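Local coordinates for protein beta-phenylalanine aminotransferase (Variovorax paradoxus, PDB 4AO9) that probably catalyses the pyridoxal-5'-phosphate-dependent transfer of the amino group of beta-phenylalanine to a keto acid, as a class-III aminotransferase, at residues A212-H217 / T251-L256; A306-D309 / P314-H317; A356-L361 / M369-I374. All coordinates share one frame; numbering follows the deposited sequence.

The three contacts follow one another along the chain without nesting or crossing. Contact 1 comes first: 212-217 ends helix 207-216 and meets 251-256 at the end of helix 240-253, after the chain has passed through strand 221-226. Contact 2 closes a short loop between helices 302-305 and 325-337, tying 306-309 to 314-317 near the second subunit. Contact 3 closes the turn from helix 341-365 into strand 370-374, which pairs with strand 377-381 in a small antiparallel sheet. Contacts 1 and 2 have centres about 25 Å apart, beside the seven-stranded sheet. Contact 3 lies about 45 Å from contact 2, centre to centre, across the chain's centre.

Contact 1 (A212-H217 / T251-L256); sequences AQIERH and TQVGAL
V253 packs on I214 and E215 through its two methyl groups. CG2 of V253 meets CG2 of I214 at 3.9 Å, and the two side chains cross at about a right angle. CG1 of V253 takes the other part of the contact. With chi1 -53° it stands beside its own backbone N, where it lies 3.7 Å from the backbone O of I214 and also reaches CA of E215. The valine therefore rests on backbone as well as on side chain.

Further out, E215 and Q252 meet at the more exposed side. OE1 of Q252 approaches the aliphatic CG of E215 at 3.5 Å. The carboxylate and amide planes are turned 51° apart. Q252 is extended beyond CG, which carries its amide across to E215. This is a contact of an amide oxygen with a methylene, not a polar bond.

The pair joins the ends of helices 207-216 and 240-253. These helices flank the seven-stranded mixed sheet of the large PLP-binding domain, as in other fold-type I aminotransferases. I214 is buried between its neighbours: it also touches I221 and V224 of strand 221-226 and L246 and S249 of helix 240-253. After V253 the helix stops at G254, whose positive phi suits glycine. The chain then enters strand 256-260, and L256 pairs with the backbone of strand 221-226.

Side chains add bonds at the end of the first helix. ND1 of H217 donates to O of Q213 at 2.8 Å, almost in the ring plane. H217 N reaches the same oxygen from the opposite face of its carbonyl plane. NH1 of R216 donates to OE1 of Q213 at 2.9 Å, in the amide plane and on a lone pair.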
ATOM      1  N   ALA A 212      28.086 -18.717   9.250  1.00 12.65           N
ATOM      2  CA  ALA A 212      29.405 -18.131   8.998  1.00 12.47           C
ATOM      3  C   ALA A 212      29.331 -16.658   8.615  1.00 12.12           C
ATOM      4  O   ALA A 212      30.082 -15.828   9.131  1.00 12.20           O
ATOM      5  CB  ALA A 212      30.153 -18.921   7.916  1.00 12.94           C
ATOM      6  N   GLN A 213      28.424 -16.334   7.701  1.00 11.83           N
ATOM      7  CA  GLN A 213      28.334 -14.965   7.220  1.00 11.93           C
ATOM      8  C   GLN A 213      27.667 -14.017   8.208  1.00 11.14           C
ATOM      9  O   GLN A 213      28.083 -12.863   8.331  1.00 10.96           O
ATOM     10  CB  GLN A 213      27.664 -14.915   5.853  1.00 12.48           C
ATOM     11  CG  GLN A 213      28.505 -15.593   4.759  1.00 15.33           C
ATOM     12  CD  GLN A 213      29.966 -15.159   4.761  1.00 20.19           C
ATOM     13  OE1 GLN A 213      30.270 -13.970   4.686  1.00 21.66           O
ATOM     14  NE2 GLN A 213      30.876 -16.129   4.847  1.00 22.63           N
ATOM     15  N   ILE A 214      26.666 -14.500   8.940  1.00 10.55           N
ATOM     16  CA  ILE A 214      26.061 -13.677   9.991  1.00 10.42           C
ATOM     17  C   ILE A 214      27.070 -13.374  11.110  1.00 10.72           C
ATOM     18  O   ILE A 214      27.205 -12.230  11.538  1.00 10.81           O
ATOM     19  CB  ILE A 214      24.748 -14.268  10.530  1.00  9.87           C
ATOM     20  CG1 ILE A 214      23.682 -14.249   9.420  1.00 10.19           C
ATOM     21  CG2 ILE A 214      24.263 -13.488  11.761  1.00 10.53           C
ATOM     22  CD1 ILE A 214      22.473 -15.120   9.710  1.00  9.49           C
ATOM     23  N   GLU A 215      27.805 -14.394  11.554  1.00 10.90           N
ATOM     24  CA  GLU A 215      28.838 -14.182  12.581  1.00 12.22           C
ATOM     25  C   GLU A 215      29.960 -13.265  12.075  1.00 11.96           C
ATOM     26  O   GLU A 215      30.408 -12.359  12.791  1.00 12.27           O
ATOM     27  CB  GLU A 215      29.414 -15.520  13.067  1.00 12.87           C
ATOM     28  CG  GLU A 215      28.427 -16.385  13.848  1.00 18.09           C
ATOM     29  CD  GLU A 215      28.983 -17.768  14.161  1.00 22.79           C
ATOM     30  OE1 GLU A 215      30.172 -17.863  14.538  1.00 27.71           O
ATOM     31  OE2 GLU A 215      28.233 -18.760  14.038  1.00 26.08           O
ATOM     32  N   ARG A 216      30.388 -13.485  10.830  1.00 11.72           N
ATOM     33  CA  ARG A 216      31.468 -12.685  10.245  1.00 12.40           C
ATOM     34  C   ARG A 216      31.127 -11.195  10.194  1.00 11.62           C
ATOM     35  O   ARG A 216      31.978 -10.351  10.460  1.00 11.42           O
ATOM     36  CB  ARG A 216      31.800 -13.188   8.840  1.00 13.30           C
ATOM     37  CG  ARG A 216      32.903 -12.412   8.124  1.00 15.92           C
ATOM     38  CD  ARG A 216      33.125 -13.004   6.731  1.00 21.19           C
ATOM     39  NE  ARG A 216      33.944 -12.135   5.891  1.00 25.71           N
ATOM     40  CZ  ARG A 216      33.698 -11.866   4.607  1.00 27.27           C
ATOM     41  NH1 ARG A 216      32.638 -12.380   3.992  1.00 26.99           N
ATOM     42  NH2 ARG A 216      34.515 -11.062   3.934  1.00 29.11           N
ATOM     43  N   HIS A 217      29.877 -10.882   9.857  1.00 10.81           N
ATOM     44  CA  HIS A 217      29.446  -9.491   9.741  1.00 10.86           C
ATOM     45  C   HIS A 217      28.628  -9.042  10.947  1.00 10.07           C
ATOM     46  O   HIS A 217      27.910  -8.032  10.864  1.00  9.63           O
ATOM     47  CB  HIS A 217      28.575  -9.292   8.498  1.00 11.50           C
ATOM     48  CG  HIS A 217      29.248  -9.622   7.204  1.00 14.16           C
ATOM     49  ND1 HIS A 217      29.235 -10.890   6.665  1.00 15.45           N
ATOM     50  CD2 HIS A 217      29.899  -8.838   6.312  1.00 17.05           C
ATOM     51  CE1 HIS A 217      29.868 -10.881   5.506  1.00 16.67           C
ATOM     52  NE2 HIS A 217      30.288  -9.650   5.272  1.00 18.69           N
ATOM     53  N   THR A 251      20.437 -13.957  17.332  1.00  9.36           N
ATOM     54  CA  THR A 251      20.588 -13.723  18.767  1.00  9.98           C
ATOM     55  C   THR A 251      22.047 -13.512  19.164  1.00 10.12           C
ATOM     56  O   THR A 251      22.359 -12.594  19.917  1.00 10.20           O
ATOM     57  CB  THR A 251      19.959 -14.867  19.561  1.00  9.87           C
ATOM     58  OG1 THR A 251      18.553 -14.902  19.253  1.00 11.14           O
ATOM     59  CG2 THR A 251      20.129 -14.665  21.052  1.00 11.46           C
ATOM     60  N   GLN A 252      22.932 -14.352  18.636  1.00 10.19           N
ATOM     61  CA  GLN A 252      24.351 -14.254  18.982  1.00 11.10           C
ATOM     62  C   GLN A 252      24.950 -12.890  18.653  1.00 10.68           C
ATOM     63  O   GLN A 252      25.727 -12.343  19.451  1.00 11.84           O
ATOM     64  CB  GLN A 252      25.159 -15.344  18.285  1.00 11.10           C
ATOM     65  CG  GLN A 252      26.645 -15.333  18.679  1.00 15.75           C
ATOM     66  CD  GLN A 252      27.492 -16.351  17.929  1.00 20.80           C
ATOM     67  OE1 GLN A 252      28.535 -16.004  17.366  1.00 24.39           O
ATOM     68  NE2 GLN A 252      27.058 -17.608  17.922  1.00 21.83           N
ATOM     69  N   VAL A 253      24.595 -12.345  17.488  1.00 10.14           N
ATOM     70  CA  VAL A 253      25.238 -11.101  17.034  1.00  9.62           C
ATOM     71  C   VAL A 253      24.476  -9.828  17.420  1.00  9.52           C
ATOM     72  O   VAL A 253      25.012  -8.728  17.256  1.00 10.15           O
ATOM     73  CB  VAL A 253      25.535 -11.113  15.506  1.00  9.02           C
ATOM     74  CG1 VAL A 253      26.318 -12.369  15.106  1.00  9.93           C
ATOM     75  CG2 VAL A 253      24.237 -10.990  14.695  1.00  9.02           C
ATOM     76  N   GLY A 254      23.257  -9.972  17.947  1.00  9.61           N
ATOM     77  CA  GLY A 254      22.444  -8.816  18.338  1.00  9.48           C
ATOM     78  C   GLY A 254      21.509  -8.268  17.271  1.00  9.02           C
ATOM     79  O   GLY A 254      21.076  -7.125  17.374  1.00  9.85           O
ATOM     80  N   ALA A 255      21.228  -9.084  16.255  1.00  8.73           N
ATOM     81  CA  ALA A 255      20.322  -8.723  15.172  1.00  8.48           C
ATOM     82  C   ALA A 255      18.914  -9.175  15.515  1.00  8.71           C
ATOM     83  O   ALA A 255      18.707 -10.102  16.313  1.00  9.32           O
ATOM     84  CB  ALA A 255      20.765  -9.391  13.876  1.00  8.86           C
ATOM     85  N   LEU A 256      17.941  -8.526  14.889  1.00  8.12           N
ATOM     86  CA  LEU A 256      16.561  -9.002  14.980  1.00  8.24           C
ATOM     87  C   LEU A 256      16.280 -10.024  13.892  1.00  8.46           C
ATOM     88  O   LEU A 256      16.732  -9.872  12.758  1.00  9.52           O
ATOM     89  CB  LEU A 256      15.582  -7.827  14.869  1.00  8.32           C
ATOM     90  CG  LEU A 256      15.654  -6.702  15.909  1.00  9.30           C
ATOM     91  CD1 LEU A 256      14.513  -5.729  15.656  1.00 11.38           C
ATOM     92  CD2 LEU A 256      15.542  -7.242  17.325  1.00 11.09           C
TER

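Contact 2 (A306-D309 / P314-H317); sequences ALFD and PLAH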
ATOM      1  N   ALA A 306       7.423  -0.113  20.334  1.00 10.09           N
ATOM      2  CA  ALA A 306       7.371   1.123  21.110  1.00 10.36           C
ATOM      3  C   ALA A 306       8.025   2.293  20.379  1.00 10.00           C
ATOM      4  O   ALA A 306       7.721   3.465  20.668  1.00 10.74           O
ATOM      5  CB  ALA A 306       8.019   0.920  22.462  1.00 11.01           C
ATOM      6  N   LEU A 307       8.894   1.987  19.415  1.00  9.67           N
ATOM      7  CA  LEU A 307       9.498   3.044  18.603  1.00  9.87           C
ATOM      8  C   LEU A 307       8.426   3.886  17.924  1.00  9.98           C
ATOM      9  O   LEU A 307       8.668   5.054  17.614  1.00  9.54           O
ATOM     10  CB  LEU A 307      10.420   2.449  17.543  1.00 10.12           C
ATOM     11  CG  LEU A 307      11.725   1.850  18.061  1.00 11.03           C
ATOM     12  CD1 LEU A 307      12.498   1.193  16.927  1.00 13.47           C
ATOM     13  CD2 LEU A 307      12.547   2.924  18.740  1.00 14.14           C
ATOM     14  N   PHE A 308       7.258   3.288  17.691  1.00  9.75           N
ATOM     15  CA  PHE A 308       6.161   3.960  16.977  1.00 10.33           C
ATOM     16  C   PHE A 308       5.058   4.525  17.859  1.00 11.34           C
ATOM     17  O   PHE A 308       4.094   5.084  17.347  1.00 12.11           O
ATOM     18  CB  PHE A 308       5.524   3.011  15.957  1.00 10.77           C
ATOM     19  CG  PHE A 308       6.472   2.547  14.910  1.00 10.02           C
ATOM     20  CD1 PHE A 308       6.745   3.351  13.808  1.00 10.26           C
ATOM     21  CD2 PHE A 308       7.125   1.321  15.038  1.00 10.31           C
ATOM     22  CE1 PHE A 308       7.635   2.924  12.834  1.00 11.21           C
ATOM     23  CE2 PHE A 308       8.024   0.892  14.081  1.00 11.25           C
ATOM     24  CZ  PHE A 308       8.278   1.696  12.966  1.00 12.15           C
ATOM     25  N   ASP A 309       5.169   4.361  19.170  1.00 11.23           N
ATOM     26  CA  ASP A 309       4.170   4.929  20.088  1.00 11.81           C
ATOM     27  C   ASP A 309       4.286   6.452  20.005  1.00 12.94           C
ATOM     28  O   ASP A 309       5.320   7.009  20.359  1.00 13.41           O
ATOM     29  CB  ASP A 309       4.455   4.421  21.508  1.00 12.01           C
ATOM     30  CG  ASP A 309       3.392   4.820  22.523  1.00 12.69           C
ATOM     31  OD1 ASP A 309       2.731   5.869  22.372  1.00 13.02           O
ATOM     32  OD2 ASP A 309       3.246   4.078  23.510  1.00 13.04           O
ATOM     33  N   PRO A 314      10.407   7.605  18.824  1.00 14.88           N
ATOM     34  CA  PRO A 314      10.987   8.570  17.892  1.00 14.81           C
ATOM     35  C   PRO A 314      10.536   8.431  16.442  1.00 14.80           C
ATOM     36  O   PRO A 314      10.865   9.296  15.635  1.00 15.78           O
ATOM     37  CB  PRO A 314      12.489   8.276  17.985  1.00 15.04           C
ATOM     38  CG  PRO A 314      12.558   6.833  18.312  1.00 14.35           C
ATOM     39  CD  PRO A 314      11.365   6.541  19.183  1.00 14.25           C
ATOM     40  N   LEU A 315       9.811   7.365  16.103  1.00 13.24           N
ATOM     41  CA  LEU A 315       9.462   7.090  14.707  1.00 12.47           C
ATOM     42  C   LEU A 315       8.010   7.350  14.411  1.00 12.40           C
ATOM     43  O   LEU A 315       7.129   6.957  15.177  1.00 13.19           O
ATOM     44  CB  LEU A 315       9.792   5.647  14.314  1.00 12.38           C
ATOM     45  CG  LEU A 315      11.232   5.156  14.520  1.00 12.48           C
ATOM     46  CD1 LEU A 315      11.357   3.782  13.941  1.00 13.73           C
ATOM     47  CD2 LEU A 315      12.281   6.111  13.902  1.00 13.91           C
ATOM     48  N   ALA A 316       7.773   8.029  13.300  1.00 11.56           N
ATOM     49  CA  ALA A 316       6.437   8.144  12.755  1.00 11.76           C
ATOM     50  C   ALA A 316       6.188   6.948  11.841  1.00 12.14           C
ATOM     51  O   ALA A 316       7.113   6.431  11.184  1.00 13.00           O
ATOM     52  CB  ALA A 316       6.311   9.457  11.968  1.00 12.20           C
ATOM     53  N   HIS A 317       4.944   6.484  11.819  1.00 11.02           N
ATOM     54  CA  HIS A 317       4.480   5.594  10.770  1.00 10.37           C
ATOM     55  C   HIS A 317       3.151   6.114  10.229  1.00 11.26           C
ATOM     56  O   HIS A 317       2.094   5.945  10.841  1.00 10.06           O
ATOM     57  CB  HIS A 317       4.378   4.145  11.246  1.00 10.41           C
ATOM     58  CG  HIS A 317       3.604   3.275  10.311  1.00 10.10           C
ATOM     59  ND1 HIS A 317       2.615   2.420  10.742  1.00  8.96           N
ATOM     60  CD2 HIS A 317       3.651   3.149   8.962  1.00 10.80           C
ATOM     61  CE1 HIS A 317       2.097   1.787   9.704  1.00  9.02           C
ATOM     62  NE2 HIS A 317       2.697   2.227   8.607  1.00 10.17           N
TER
HETATM   63  O   HOH W   1       4.000   7.140  15.789  1.00 26.65           O
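L315 reaches across to L307 and F308 with each atom of its side chain from CB to CD1. CB sits 3.5 Å from the backbone O of L307 and 3.8 Å from CE1 of F308. CG comes next and faces CB of L307. CD1 ends the branch between CZ of F308, at 3.8 Å, and CB of L307. With CG anti to its carbonyl carbon (chi1 -55°), L315 lies alongside L307, and the two point the same way.

A backbone hydrogen bond ties the two segments at the same point. N of L315 donates to O of L307 at 3.0 Å. P314 precedes it and lays its ring atoms CG and CD near CD2 of L307. A water donates to both O of F308 and O of L315 and so bridges the two backbones.

The two segments belong to the loop between helices 302-305 and 325-337, and the first begins with a 3-10 turn. The loop lies at the subunit interface of the dimer. L315 packs on P192 of the second subunit, and N of H317 donates a hydrogen bond to OG of S62 of that subunit.

The F308 ring also meets H317. CD1 of F308 is 3.6 Å from CB of H317, in an oblique approach. O of A316 lies at the ring edge. F298 makes edge-to-face contacts with both F308 and H317. The imidazole turns away from F308, and its ND1 is hydrogen-bonded to NE of R147. The H317 side chain is about 9 Å from a bound PLP.

Contact 3 (A356-L361 / M369-I374); sequences ARLNAL and MQFTGI
N359 and L358 both carry CG anti to the carbonyl carbon, and this sends their side chains from the helix to strand 370-374. In N359 chi1 is -78°, and the amide edge turns to the backbone of F371. OD1 accepts from N of F371 at 2.8 Å, and the N-H points almost straight at it. ND2 donates to O of F371 at 3.0 Å. Each acceptor is met in its carbonyl plane, on a lone pair. The two bonds together fix the rotation of the amide and decide which end is oxygen and which is nitrogen. OD1 further touches CA and CB of Q370.

L358 works on the ring of the same residue. Its CD1 stands over the centre of one face of F371, 3.8 Å from the centroid and 7° off the ring normal. This is a CH-pi contact. CB of L358 sits nearer the rim, 3.7 Å from CD1 of F371. OD1 of N359 lies by the ring edge. F371 is thus held by its backbone through N359 and by its ring through L358.

Helix 429-445 packs on the pair: Y435 touches both L358 and F371, and I439 touches L358. M378 touches L358 and A380 touches F371, both from strand 377-381. Q370 directs its amide elsewhere, with NE2 bonded to O of G385 and O of V383.

The helix and strand segments run at 149°, close to antiparallel, with axes 7.4 Å apart. The N359 amide pairs with the N-H and C=O of F371 much as a neighbouring strand would. The helix packed on this small antiparallel sheet is consistent with the alpha/beta C-terminal domain of class-III aminotransferases.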
ATOM      1  N   ALA A 356       0.538 -35.007  -1.880  1.00 15.44           N
ATOM      2  CA  ALA A 356       0.994 -36.396  -1.867  1.00 16.08           C
ATOM      3  C   ALA A 356       0.436 -37.170  -3.062  1.00 16.18           C
ATOM      4  O   ALA A 356       1.176 -37.925  -3.703  1.00 16.80           O
ATOM      5  CB  ALA A 356       0.633 -37.072  -0.557  1.00 16.68           C
ATOM      6  N   ARG A 357      -0.847 -36.973  -3.370  1.00 15.81           N
ATOM      7  CA  ARG A 357      -1.462 -37.609  -4.540  1.00 16.05           C
ATOM      8  C   ARG A 357      -0.732 -37.208  -5.818  1.00 15.74           C
ATOM      9  O   ARG A 357      -0.428 -38.050  -6.659  1.00 16.87           O
ATOM     10  CB  ARG A 357      -2.945 -37.261  -4.661  1.00 16.36           C
ATOM     11  CG  ARG A 357      -3.868 -38.018  -3.716  1.00 18.39           C
ATOM     12  CD  ARG A 357      -5.270 -37.427  -3.757  1.00 19.42           C
ATOM     13  NE  ARG A 357      -5.970 -37.690  -5.011  1.00 20.74           N
ATOM     14  CZ  ARG A 357      -7.151 -37.172  -5.341  1.00 20.87           C
ATOM     15  NH1 ARG A 357      -7.776 -36.331  -4.519  1.00 20.85           N
ATOM     16  NH2 ARG A 357      -7.711 -37.485  -6.502  1.00 22.01           N
ATOM     17  N   LEU A 358      -0.441 -35.918  -5.959  1.00 14.65           N
ATOM     18  CA  LEU A 358       0.231 -35.431  -7.154  1.00 14.01           C
ATOM     19  C   LEU A 358       1.653 -35.958  -7.285  1.00 14.28           C
ATOM     20  O   LEU A 358       2.069 -36.346  -8.374  1.00 14.57           O
ATOM     21  CB  LEU A 358       0.236 -33.903  -7.174  1.00 13.53           C
ATOM     22  CG  LEU A 358      -1.120 -33.235  -7.362  1.00 13.14           C
ATOM     23  CD1 LEU A 358      -1.001 -31.756  -7.001  1.00 11.76           C
ATOM     24  CD2 LEU A 358      -1.639 -33.424  -8.787  1.00 13.79           C
ATOM     25  N   ASN A 359       2.403 -35.948  -6.185  1.00 14.75           N
ATOM     26  CA  ASN A 359       3.764 -36.473  -6.196  1.00 15.24           C
ATOM     27  C   ASN A 359       3.825 -37.969  -6.485  1.00 15.88           C
ATOM     28  O   ASN A 359       4.714 -38.421  -7.201  1.00 16.68           O
ATOM     29  CB  ASN A 359       4.495 -36.081  -4.917  1.00 15.11           C
ATOM     30  CG  ASN A 359       4.955 -34.643  -4.962  1.00 15.75           C
ATOM     31  OD1 ASN A 359       5.304 -34.139  -6.029  1.00 16.04           O
ATOM     32  ND2 ASN A 359       4.958 -33.977  -3.815  1.00 14.81           N
ATOM     33  N   ALA A 360       2.847 -38.710  -5.979  1.00 16.43           N
ATOM     34  CA  ALA A 360       2.760 -40.149  -6.248  1.00 17.17           C
ATOM     35  C   ALA A 360       2.501 -40.395  -7.731  1.00 17.64           C
ATOM     36  O   ALA A 360       3.132 -41.270  -8.342  1.00 18.31           O
ATOM     37  CB  ALA A 360       1.676 -40.787  -5.396  1.00 17.70           C
ATOM     38  N   LEU A 361       1.589 -39.615  -8.305  1.00 17.70           N
ATOM     39  CA  LEU A 361       1.259 -39.702  -9.726  1.00 17.87           C
ATOM     40  C   LEU A 361       2.490 -39.459 -10.598  1.00 18.57           C
ATOM     41  O   LEU A 361       2.795 -40.252 -11.493  1.00 19.11           O
ATOM     42  CB  LEU A 361       0.131 -38.717 -10.074  1.00 17.83           C
ATOM     43  CG  LEU A 361      -0.243 -38.467 -11.539  1.00 18.22           C
ATOM     44  CD1 LEU A 361      -0.716 -39.744 -12.233  1.00 20.17           C
ATOM     45  CD2 LEU A 361      -1.312 -37.368 -11.630  1.00 19.38           C
ATOM     46  N   MET A 369       8.830 -34.291 -12.704  1.00 16.39           N
ATOM     47  CA  MET A 369       7.808 -33.328 -12.331  1.00 15.98           C
ATOM     48  C   MET A 369       7.466 -33.609 -10.873  1.00 15.54           C
ATOM     49  O   MET A 369       7.389 -34.763 -10.448  1.00 16.47           O
ATOM     50  CB  MET A 369       6.578 -33.471 -13.235  1.00 15.99           C
ATOM     51  CG  MET A 369       5.523 -32.381 -13.066  1.00 16.37           C
ATOM     52  SD  MET A 369       4.075 -32.703 -14.099  1.00 17.86           S
ATOM     53  CE  MET A 369       3.152 -31.196 -13.787  1.00 16.97           C
ATOM     54  N   GLN A 370       7.302 -32.547 -10.095  1.00 14.48           N
ATOM     55  CA  GLN A 370       6.957 -32.697  -8.692  1.00 13.80           C
ATOM     56  C   GLN A 370       6.234 -31.446  -8.220  1.00 13.32           C
ATOM     57  O   GLN A 370       6.228 -30.424  -8.903  1.00 13.41           O
ATOM     58  CB  GLN A 370       8.211 -32.918  -7.849  1.00 13.92           C
ATOM     59  CG  GLN A 370       9.183 -31.751  -7.866  1.00 14.06           C
ATOM     60  CD  GLN A 370      10.366 -32.019  -6.981  1.00 14.39           C
ATOM     61  OE1 GLN A 370      10.256 -32.006  -5.756  1.00 14.73           O
ATOM     62  NE2 GLN A 370      11.505 -32.283  -7.596  1.00 14.92           N
ATOM     63  N   PHE A 371       5.620 -31.552  -7.050  1.00 12.63           N
ATOM     64  CA  PHE A 371       4.974 -30.419  -6.408  1.00 12.49           C
ATOM     65  C   PHE A 371       5.613 -30.215  -5.048  1.00 12.22           C
ATOM     66  O   PHE A 371       5.658 -31.135  -4.233  1.00 12.83           O
ATOM     67  CB  PHE A 371       3.473 -30.677  -6.276  1.00 12.38           C
ATOM     68  CG  PHE A 371       2.736 -30.616  -7.586  1.00 12.79           C
ATOM     69  CD1 PHE A 371       2.818 -31.671  -8.503  1.00 13.38           C
ATOM     70  CD2 PHE A 371       1.967 -29.497  -7.917  1.00 12.97           C
ATOM     71  CE1 PHE A 371       2.145 -31.608  -9.724  1.00 14.92           C
ATOM     72  CE2 PHE A 371       1.280 -29.439  -9.129  1.00 13.71           C
ATOM     73  CZ  PHE A 371       1.371 -30.493 -10.036  1.00 14.78           C
ATOM     74  N   THR A 372       6.146 -29.018  -4.826  1.00 11.65           N
ATOM     75  CA  THR A 372       6.760 -28.662  -3.547  1.00 11.45           C
ATOM     76  C   THR A 372       5.816 -27.773  -2.744  1.00 11.29           C
ATOM     77  O   THR A 372       4.969 -27.094  -3.321  1.00 11.51           O
ATOM     78  CB  THR A 372       8.124 -27.943  -3.738  1.00 11.87           C
ATOM     79  OG1 THR A 372       7.967 -26.783  -4.568  1.00 12.00           O
ATOM     80  CG2 THR A 372       9.132 -28.879  -4.390  1.00 12.59           C
ATOM     81  N   GLY A 373       5.953 -27.788  -1.426  1.00 11.02           N
ATOM     82  CA  GLY A 373       5.202 -26.863  -0.584  1.00 11.17           C
ATOM     83  C   GLY A 373       4.775 -27.449   0.739  1.00 11.50           C
ATOM     84  O   GLY A 373       5.330 -28.463   1.193  1.00 12.24           O
ATOM     85  N   ILE A 374       3.800 -26.790   1.360  1.00 11.58           N
ATOM     86  CA  ILE A 374       3.291 -27.142   2.683  1.00 11.78           C
ATOM     87  C   ILE A 374       1.796 -26.894   2.693  1.00 12.10           C
ATOM     88  O   ILE A 374       1.326 -25.861   2.199  1.00 11.59           O
ATOM     89  CB  ILE A 374       3.919 -26.252   3.796  1.00 11.66           C
ATOM     90  CG1 ILE A 374       5.441 -26.420   3.856  1.00 11.89           C
ATOM     91  CG2 ILE A 374       3.287 -26.573   5.164  1.00 12.17           C
ATOM     92  CD1 ILE A 374       6.155 -25.373   4.717  1.00 13.38           C
TER